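Local coordinates for protein cystathionine beta-lyases/cystathionine gamma-synthases (Corynebacterium glutamicum, PDB 5X5H) that probably joins O-succinyl-L-homoserine and L-cysteine into L,L-cystathionine, releasing succinate, with the help of pyridoxal 5'-phosphate, in methionine biosynthesis, at residues A[44-48]-A[49-53]; A[110-113]-A[114-118]; A[258-261]-A[262-266]. All coordinates share one frame; numbering follows the deposited sequence.

In the fold
Along the chain the three contacts follow one another in series, and none touches another. Contact 1 lies far out, its centre about 32 Å from the centre of the chain, in an arm that reaches a neighbouring subunit and its cofactor. Contact 2 belongs to helix 108-118, the crossover between strands 99-103 and 124-128 of the seven-stranded sheet that carries the cofactor. Contact 3 lies in helix 254-273, on the opposite side of the chain's centre from contact 2, with about 33 Å between their centres. Contact 1 meets the second and third subunits and contact 2 the second, whereas contact 3 is mostly interior, with only Asp259 and Arg260 reaching the fourth.

Contact 1 (A[44-48]-A[49-53]); sequences NELRK and GYEYT. With PLP (pyridoxal-5'-phosphate), chain B.
Leu46 reaches round the turn to lie against Glu51 and the backbone of Gly49 and Tyr50. Its CB sits 4.0 Å from Tyr50 O, and CG lies 4.2 Å from that same oxygen. Chi1 (-51°) carries CG toward the far limb of the turn, and chi2 (-173°) then parts the methyls: CD1 rests 3.7 Å from Gly49 C, and CD2 packs 3.7 Å from Glu51 CB. A branched aliphatic chain suits this place because it can cover the peptide and the carboxylate-bearing chain together. Glu51 runs extended beyond CG, and its OE1 comes 3.8 Å from Asn44 OD1, a contact of two oxygens and not a bond; Glu331 of the second subunit probably adds repulsion. Glu51 belongs to the magnesium site with Phe38 and Gln40, its side chain about 4 Å from the ion.

Three waters bind the turn. Water 1 donates to Leu46 O and accepts from Gly49 N, water 2 joins Arg47 N to Tyr50 O, and water 3 accepts from Lys48 N and Tyr50 N. Gly49, with a positive phi of 88°, adopts a conformation in which a CB would collide with Lys48 O. Lys48 and Tyr50 meet the third subunit, Lys48 in a cation-pi contact with its Tyr24.

Further on, Tyr52 OH donates a very short bond of 2.5 Å to O1P of the PLP. Arg54 NE also bonds this cofactor, and the second subunit adds Ser201, Thr203, Gly82 and Met83. The chemistry thus implies an active site shared between chains, a phenol from one helping to anchor the phosphate in the other.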
loop_
_atom_site.group_PDB
_atom_site.type_symbol
_atom_site.label_atom_id
_atom_site.label_comp_id
_atom_site.label_asym_id
_atom_site.label_seq_id
_atom_site.Cartn_x
_atom_site.Cartn_y
_atom_site.Cartn_z
ATOM N N ASN A 44 -28.201 1.833 12.786
ATOM C CA ASN A 44 -28.339 0.615 11.984
ATOM C C ASN A 44 -29.120 0.812 10.668
ATOM O O ASN A 44 -29.794 -0.108 10.186
ATOM C CB ASN A 44 -28.936 -0.496 12.867
ATOM C CG ASN A 44 -28.659 -1.891 12.301
ATOM O OD1 ASN A 44 -27.487 -2.275 12.028
ATOM N ND2 ASN A 44 -29.726 -2.708 12.245
ATOM N N GLU A 45 -29.059 1.971 10.049
ATOM C CA GLU A 45 -29.503 2.295 8.686
ATOM C C GLU A 45 -28.247 2.683 7.844
ATOM O O GLU A 45 -27.786 3.808 7.828
ATOM C CB GLU A 45 -30.485 3.442 8.657
ATOM C CG GLU A 45 -31.686 3.041 9.485
ATOM C CD GLU A 45 -32.864 3.970 9.434
ATOM O OE1 GLU A 45 -32.964 4.802 8.504
ATOM O OE2 GLU A 45 -33.649 3.867 10.420
ATOM N N LEU A 46 -27.797 1.677 7.086
ATOM C CA LEU A 46 -26.530 1.792 6.399
ATOM C C LEU A 46 -26.644 2.660 5.207
ATOM O O LEU A 46 -27.652 2.742 4.482
ATOM C CB LEU A 46 -25.993 0.406 6.115
ATOM C CG LEU A 46 -25.914 -0.620 7.242
ATOM C CD1 LEU A 46 -25.189 -1.915 6.823
ATOM C CD2 LEU A 46 -25.365 -0.125 8.544
ATOM N N ARG A 47 -25.584 3.335 4.822
ATOM C CA ARG A 47 -25.592 4.212 3.675
ATOM C C ARG A 47 -25.698 3.443 2.331
ATOM O O ARG A 47 -26.496 3.800 1.443
ATOM C CB ARG A 47 -24.358 5.091 3.717
ATOM C CG ARG A 47 -24.277 6.103 2.619
ATOM C CD ARG A 47 -23.524 7.401 2.977
ATOM N NE ARG A 47 -24.062 8.048 4.160
ATOM C CZ ARG A 47 -23.405 8.925 4.912
ATOM N NH1 ARG A 47 -22.181 9.425 4.581
ATOM N NH2 ARG A 47 -23.976 9.392 6.007
ATOM N N LYS A 48 -24.869 2.397 2.198
ATOM C CA LYS A 48 -24.879 1.597 0.968
ATOM C C LYS A 48 -24.361 0.152 1.281
ATOM O O LYS A 48 -23.474 -0.352 0.587
ATOM C CB LYS A 48 -24.041 2.259 -0.127
ATOM C CG LYS A 48 -24.322 1.737 -1.571
ATOM C CD LYS A 48 -23.652 2.660 -2.579
ATOM C CE LYS A 48 -23.293 1.967 -3.860
ATOM N NZ LYS A 48 -24.569 1.675 -4.490
ATOM N N GLY A 49 -24.912 -0.439 2.326
ATOM C CA GLY A 49 -24.653 -1.802 2.650
ATOM C C GLY A 49 -23.525 -2.174 3.494
ATOM O O GLY A 49 -23.370 -3.373 3.732
ATOM N N TYR A 50 -22.695 -1.176 3.847
ATOM C CA TYR A 50 -21.487 -1.475 4.614
ATOM C C TYR A 50 -21.509 -0.773 5.951
ATOM O O TYR A 50 -22.036 0.359 6.022
ATOM C CB TYR A 50 -20.229 -1.164 3.820
ATOM C CG TYR A 50 -20.134 -2.054 2.607
ATOM C CD1 TYR A 50 -19.576 -3.285 2.744
ATOM C CD2 TYR A 50 -20.613 -1.707 1.413
ATOM C CE1 TYR A 50 -19.458 -4.158 1.664
ATOM C CE2 TYR A 50 -20.560 -2.594 0.333
ATOM C CZ TYR A 50 -19.939 -3.774 0.455
ATOM O OH TYR A 50 -19.822 -4.695 -0.594
ATOM N N GLU A 51 -20.937 -1.383 6.974
ATOM C CA GLU A 51 -20.918 -0.896 8.344
ATOM C C GLU A 51 -19.536 -1.008 8.984
ATOM O O GLU A 51 -19.150 -0.112 9.767
ATOM C CB GLU A 51 -21.984 -1.518 9.233
ATOM C CG GLU A 51 -21.985 -3.015 9.359
ATOM C CD GLU A 51 -23.321 -3.458 10.025
ATOM O OE1 GLU A 51 -23.849 -2.716 10.857
ATOM O OE2 GLU A 51 -23.917 -4.409 9.606
ATOM N N TYR A 52 -18.862 -2.183 8.865
ATOM C CA TYR A 52 -17.657 -2.410 9.650
ATOM C C TYR A 52 -16.882 -3.422 8.826
ATOM O O TYR A 52 -17.445 -4.437 8.391
ATOM C CB TYR A 52 -17.997 -2.971 11.028
ATOM C CG TYR A 52 -16.810 -3.115 11.915
ATOM C CD1 TYR A 52 -16.153 -2.001 12.472
ATOM C CD2 TYR A 52 -16.364 -4.345 12.305
ATOM C CE1 TYR A 52 -15.028 -2.191 13.290
ATOM C CE2 TYR A 52 -15.258 -4.532 13.095
ATOM C CZ TYR A 52 -14.636 -3.444 13.648
ATOM O OH TYR A 52 -13.591 -3.553 14.534
ATOM N N THR A 53 -15.568 -3.186 8.561
ATOM C CA THR A 53 -14.858 -4.005 7.561
ATOM C C THR A 53 -14.785 -5.485 7.887
ATOM O O THR A 53 -14.855 -6.278 6.985
ATOM C CB THR A 53 -13.523 -3.306 7.332
ATOM O OG1 THR A 53 -13.780 -2.179 6.494
ATOM C CG2 THR A 53 -12.458 -4.219 6.638
HETATM N N1 PLP B . -12.814 -6.522 22.048
HETATM C C2 PLP B . -13.270 -5.299 22.203
HETATM C C2A PLP B . -13.268 -4.748 23.589
HETATM C C3 PLP B . -13.550 -4.538 21.117
HETATM O O3 PLP B . -14.000 -3.241 21.216
HETATM C C4 PLP B . -13.450 -5.050 19.812
HETATM C C4A PLP B . -13.785 -4.202 18.654
HETATM C C5 PLP B . -13.122 -6.419 19.661
HETATM C C6 PLP B . -12.798 -7.095 20.824
HETATM C C5A PLP B . -13.096 -7.148 18.320
HETATM O O4P PLP B . -11.955 -6.724 17.499
HETATM P P PLP B . -12.067 -6.715 15.919
HETATM O O1P PLP B . -13.219 -5.801 15.549
HETATM O O2P PLP B . -10.678 -6.208 15.582
HETATM O O3P PLP B . -12.271 -8.158 15.454
HETATM O O HOH W 1 -27.661 0.526 2.711
HETATM O O HOH W 2 -23.319 2.764 6.538
HETATM O O HOH W 3 -22.315 1.878 3.521
#

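Contact 2 (A[110-113]-A[114-118]); sequences TYRL and IDTVF
Helix 108-118 is the crossover of a beta-alpha-beta unit, linking strand 99-103 to strand 124-128, and here side chains three to five residues apart meet along its last turns. Tyr111 and Asp115 lie side by side and point the same way. Asp115 CB sits over one face of the tyrosine ring, 4.0 Å from its centroid, in a CH-pi contact, while the carboxylate plane is only 10° from that of the ring. Tyr111 reaches this place because its CG is anti to the backbone N (chi1 171°), which swings the ring along the helix toward the next turn. The carboxylate has its own partner, Tyr125 OH on strand 124-128.

On another side of the helix Leu113 CD1 packs 3.7 Å from Phe118 CE1 and 4.1 Å from Val117 CB. These apolar residues suit a buried flank: Leu113 touches Met83 of the cofactor pocket, Phe118 meets Phe90 edge-to-face, and Leu113 and Val117 also pack on the second subunit.

The backbone changes at this end. Asp115 N bonds Tyr111 O at 2.8 Å in the regular alpha pattern, but Leu113 O accepts twice. Phe118 N approaches it nearly head-on at 3.1 Å, and this i+5 bond marks a pi-type turn. The i+4 bond from Val117 N survives beside it at 3.2 Å, bent to 136° and above the carbonyl plane. With one carbonyl serving two N-H groups, the Val117 bond, off the lone pairs, is probably the weaker, and the oxygen's partial negative charge also faces the edge hydrogens of the Phe118 ring.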
loop_
_atom_site.group_PDB
_atom_site.type_symbol
_atom_site.label_atom_id
_atom_site.label_comp_id
_atom_site.label_asym_id
_atom_site.label_seq_id
_atom_site.Cartn_x
_atom_site.Cartn_y
_atom_site.Cartn_z
ATOM N N THR A 110 -3.363 -28.972 5.530
ATOM C CA THR A 110 -4.679 -29.504 5.611
ATOM C C THR A 110 -4.745 -30.727 6.595
ATOM O O THR A 110 -5.594 -30.842 7.480
ATOM C CB THR A 110 -5.294 -29.869 4.265
ATOM O OG1 THR A 110 -5.150 -28.732 3.390
ATOM C CG2 THR A 110 -6.682 -30.288 4.411
ATOM N N TYR A 111 -3.801 -31.610 6.318
ATOM C CA TYR A 111 -3.669 -32.783 7.153
ATOM C C TYR A 111 -3.372 -32.453 8.640
ATOM O O TYR A 111 -4.056 -32.980 9.516
ATOM C CB TYR A 111 -2.483 -33.693 6.606
ATOM C CG TYR A 111 -2.167 -34.861 7.612
ATOM C CD1 TYR A 111 -3.064 -35.870 7.733
ATOM C CD2 TYR A 111 -1.085 -34.777 8.441
ATOM C CE1 TYR A 111 -2.847 -36.880 8.721
ATOM C CE2 TYR A 111 -0.875 -35.765 9.394
ATOM C CZ TYR A 111 -1.728 -36.779 9.463
ATOM O OH TYR A 111 -1.481 -37.755 10.510
ATOM N N ARG A 112 -2.482 -31.525 8.889
ATOM C CA ARG A 112 -2.107 -31.096 10.221
ATOM C C ARG A 112 -3.314 -30.507 10.901
ATOM O O ARG A 112 -3.594 -30.770 12.063
ATOM C CB ARG A 112 -0.932 -30.154 10.232
ATOM C CG ARG A 112 -0.545 -29.583 11.606
ATOM C CD ARG A 112 0.674 -28.699 11.513
ATOM N NE ARG A 112 0.568 -27.919 10.249
ATOM C CZ ARG A 112 0.869 -26.632 10.052
ATOM N NH1 ARG A 112 1.325 -25.838 11.030
ATOM N NH2 ARG A 112 0.702 -26.119 8.842
ATOM N N LEU A 113 -4.076 -29.711 10.183
ATOM C CA LEU A 113 -5.272 -29.145 10.811
ATOM C C LEU A 113 -6.249 -30.191 11.244
ATOM O O LEU A 113 -6.767 -30.122 12.357
ATOM C CB LEU A 113 -5.953 -28.171 9.801
ATOM C CG LEU A 113 -7.171 -27.337 10.307
ATOM C CD1 LEU A 113 -6.867 -26.494 11.491
ATOM C CD2 LEU A 113 -7.726 -26.486 9.148
ATOM N N ILE A 114 -6.536 -31.155 10.389
ATOM C CA ILE A 114 -7.443 -32.251 10.778
ATOM C C ILE A 114 -6.886 -33.067 11.965
ATOM O O ILE A 114 -7.568 -33.294 12.944
ATOM C CB ILE A 114 -7.684 -33.145 9.586
ATOM C CG1 ILE A 114 -8.443 -32.346 8.496
ATOM C CG2 ILE A 114 -8.424 -34.407 10.118
ATOM C CD1 ILE A 114 -8.446 -33.016 7.145
ATOM N N ASP A 115 -5.648 -33.474 11.769
ATOM C CA ASP A 115 -5.098 -34.510 12.631
ATOM C C ASP A 115 -4.671 -33.937 13.985
ATOM O O ASP A 115 -4.812 -34.654 14.989
ATOM C CB ASP A 115 -3.925 -35.161 11.994
ATOM C CG ASP A 115 -3.299 -36.257 12.933
ATOM O OD1 ASP A 115 -3.951 -37.295 13.096
ATOM O OD2 ASP A 115 -2.217 -36.030 13.476
ATOM N N THR A 116 -4.140 -32.717 14.074
ATOM C CA THR A 116 -3.776 -32.115 15.354
ATOM C C THR A 116 -4.914 -31.386 16.003
ATOM O O THR A 116 -5.184 -31.548 17.199
ATOM C CB THR A 116 -2.510 -31.206 15.178
ATOM O OG1 THR A 116 -1.359 -31.984 14.836
ATOM C CG2 THR A 116 -2.230 -30.445 16.477
ATOM N N VAL A 117 -5.628 -30.562 15.265
ATOM C CA VAL A 117 -6.645 -29.735 15.849
ATOM C C VAL A 117 -8.015 -30.362 15.870
ATOM O O VAL A 117 -8.628 -30.511 16.946
ATOM C CB VAL A 117 -6.674 -28.299 15.124
ATOM C CG1 VAL A 117 -7.778 -27.400 15.685
ATOM C CG2 VAL A 117 -5.291 -27.656 15.243
ATOM N N PHE A 118 -8.598 -30.738 14.728
ATOM C CA PHE A 118 -9.968 -31.145 14.729
ATOM C C PHE A 118 -10.208 -32.474 15.499
ATOM O O PHE A 118 -11.275 -32.648 16.090
ATOM C CB PHE A 118 -10.613 -31.117 13.347
ATOM C CG PHE A 118 -11.007 -29.731 12.927
ATOM C CD1 PHE A 118 -10.036 -28.836 12.569
ATOM C CD2 PHE A 118 -12.278 -29.297 13.152
ATOM C CE1 PHE A 118 -10.351 -27.512 12.261
ATOM C CE2 PHE A 118 -12.647 -27.993 12.810
ATOM C CZ PHE A 118 -11.665 -27.093 12.454
#

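Contact 3 (A[258-261]-A[262-266]); sequences MDRH and CDNAE
His261 O accepts from Ala265 N at 2.8 Å, the shortest of four successive i to i+4 bonds; the donor is tilted 25° from the carbonyl plane. The alanine methyl follows its amide, with CB lying 3.3 Å from the same His261 O, and its small size suits a buried place close to the backbone. One turn earlier, Met258 O takes Cys262 N at 2.9 Å. The two sulfurs of these residues also meet, Met258 SD lying 3.9 Å from Cys262 SG. With CG anti to the backbone N (chi1 -172°), the bend at chi2 carries the methionine sulfur forward along the helix to Cys262; both side chains also rest on Leu187 of helix 184-187.

All of this belongs to helix 254-273, whose flanks pack on different parts of the fold. On one flank His261 meets Tyr205, the residue after the lysine predicted to carry the cofactor, edge-to-face, and its ND1 is bonded to Ile367 O. Asn264 uses ND2 for Gly368 O and Glu370 O, so an amide suits a place where two backbone carbonyls need a donor. The aliphatic CG and CD of Arg260 lie along this amide, CG 4.0 Å from Asn264 ND2.

The polar flank carries Asp259, Asp263 and Glu266, and all three form salt bridges with Arg301, which probably offsets the repulsion between the acids. Asp259 has a further partner in Tyr186 OH. Water 4 lies in the guanidinium plane at its edge, accepting from Arg260 NE at 2.8 Å and donating to Asp263 OD2 at 3.2 Å, and so bridges opposite charges that do not touch directly. Beyond it, Arg260 NH2 makes a long, weak ion pair with Asp259 of the fourth subunit.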
loop_
_atom_site.group_PDB
_atom_site.type_symbol
_atom_site.label_atom_id
_atom_site.label_comp_id
_atom_site.label_asym_id
_atom_site.label_seq_id
_atom_site.Cartn_x
_atom_site.Cartn_y
_atom_site.Cartn_z
ATOM N N MET A 258 -1.417 -18.431 -16.729
ATOM C CA MET A 258 -1.560 -19.904 -16.710
ATOM C C MET A 258 -1.264 -20.501 -18.073
ATOM O O MET A 258 -0.680 -21.597 -18.121
ATOM C CB MET A 258 -2.891 -20.267 -16.152
ATOM C CG MET A 258 -3.041 -21.787 -15.922
ATOM S SD MET A 258 -1.825 -22.544 -14.765
ATOM C CE MET A 258 -2.735 -22.567 -13.245
ATOM N N ASP A 259 -1.634 -19.856 -19.161
ATOM C CA ASP A 259 -1.329 -20.449 -20.458
ATOM C C ASP A 259 0.198 -20.557 -20.623
ATOM O O ASP A 259 0.676 -21.580 -21.149
ATOM C CB ASP A 259 -1.905 -19.663 -21.560
ATOM C CG ASP A 259 -3.342 -20.091 -21.832
ATOM O OD1 ASP A 259 -3.663 -21.289 -21.740
ATOM O OD2 ASP A 259 -4.018 -19.250 -22.344
ATOM N N ARG A 260 0.988 -19.623 -20.137
ATOM C CA ARG A 260 2.431 -19.659 -20.233
ATOM C C ARG A 260 2.977 -20.678 -19.235
ATOM O O ARG A 260 3.916 -21.436 -19.557
ATOM C CB ARG A 260 3.038 -18.292 -20.049
ATOM C CG ARG A 260 4.544 -18.217 -20.290
ATOM C CD ARG A 260 4.949 -18.517 -21.698
ATOM N NE ARG A 260 4.260 -17.669 -22.729
ATOM C CZ ARG A 260 4.642 -16.509 -23.280
ATOM N NH1 ARG A 260 5.764 -15.952 -23.009
ATOM N NH2 ARG A 260 3.815 -15.881 -24.145
ATOM N N HIS A 261 2.463 -20.736 -18.025
ATOM C CA HIS A 261 2.912 -21.746 -17.050
ATOM C C HIS A 261 2.718 -23.153 -17.702
ATOM O O HIS A 261 3.594 -24.028 -17.557
ATOM C CB HIS A 261 2.009 -21.725 -15.809
ATOM C CG HIS A 261 2.235 -20.628 -14.826
ATOM N ND1 HIS A 261 3.401 -20.494 -14.136
ATOM C CD2 HIS A 261 1.376 -19.636 -14.391
ATOM C CE1 HIS A 261 3.245 -19.439 -13.319
ATOM N NE2 HIS A 261 2.046 -18.904 -13.462
ATOM N N CYS A 262 1.591 -23.405 -18.318
ATOM C CA CYS A 262 1.276 -24.746 -18.862
ATOM C C CYS A 262 2.154 -24.989 -20.096
ATOM O O CYS A 262 2.727 -26.092 -20.199
ATOM C CB CYS A 262 -0.157 -24.810 -19.275
ATOM S SG CYS A 262 -1.320 -24.886 -17.879
ATOM N N ASP A 263 2.331 -24.007 -20.967
ATOM C CA ASP A 263 3.274 -24.155 -22.109
ATOM C C ASP A 263 4.629 -24.580 -21.567
ATOM O O ASP A 263 5.294 -25.474 -22.150
ATOM C CB ASP A 263 3.379 -22.909 -22.947
ATOM C CG ASP A 263 2.123 -22.605 -23.805
ATOM O OD1 ASP A 263 1.207 -23.418 -23.928
ATOM O OD2 ASP A 263 2.148 -21.431 -24.326
ATOM N N ASN A 264 5.137 -23.895 -20.594
ATOM C CA ASN A 264 6.468 -24.110 -20.083
ATOM C C ASN A 264 6.522 -25.475 -19.393
ATOM O O ASN A 264 7.503 -26.209 -19.589
ATOM C CB ASN A 264 6.826 -23.021 -19.096
ATOM C CG ASN A 264 7.262 -21.736 -19.812
ATOM O OD1 ASN A 264 7.476 -21.654 -21.007
ATOM N ND2 ASN A 264 7.484 -20.654 -18.953
ATOM N N ALA A 265 5.569 -25.775 -18.554
ATOM C CA ALA A 265 5.631 -27.046 -17.792
ATOM C C ALA A 265 5.572 -28.246 -18.785
ATOM O O ALA A 265 6.276 -29.225 -18.484
ATOM C CB ALA A 265 4.543 -27.125 -16.783
ATOM N N GLU A 266 4.752 -28.189 -19.814
ATOM C CA GLU A 266 4.706 -29.310 -20.793
ATOM C C GLU A 266 6.120 -29.532 -21.333
ATOM O O GLU A 266 6.557 -30.733 -21.411
ATOM C CB GLU A 266 3.757 -28.988 -21.914
ATOM C CG GLU A 266 2.315 -29.005 -21.551
ATOM C CD GLU A 266 1.387 -28.346 -22.606
ATOM O OE1 GLU A 266 1.894 -27.937 -23.708
ATOM O OE2 GLU A 266 0.157 -28.298 -22.390
HETATM O O HOH W 4 1.646 -18.360 -23.475
#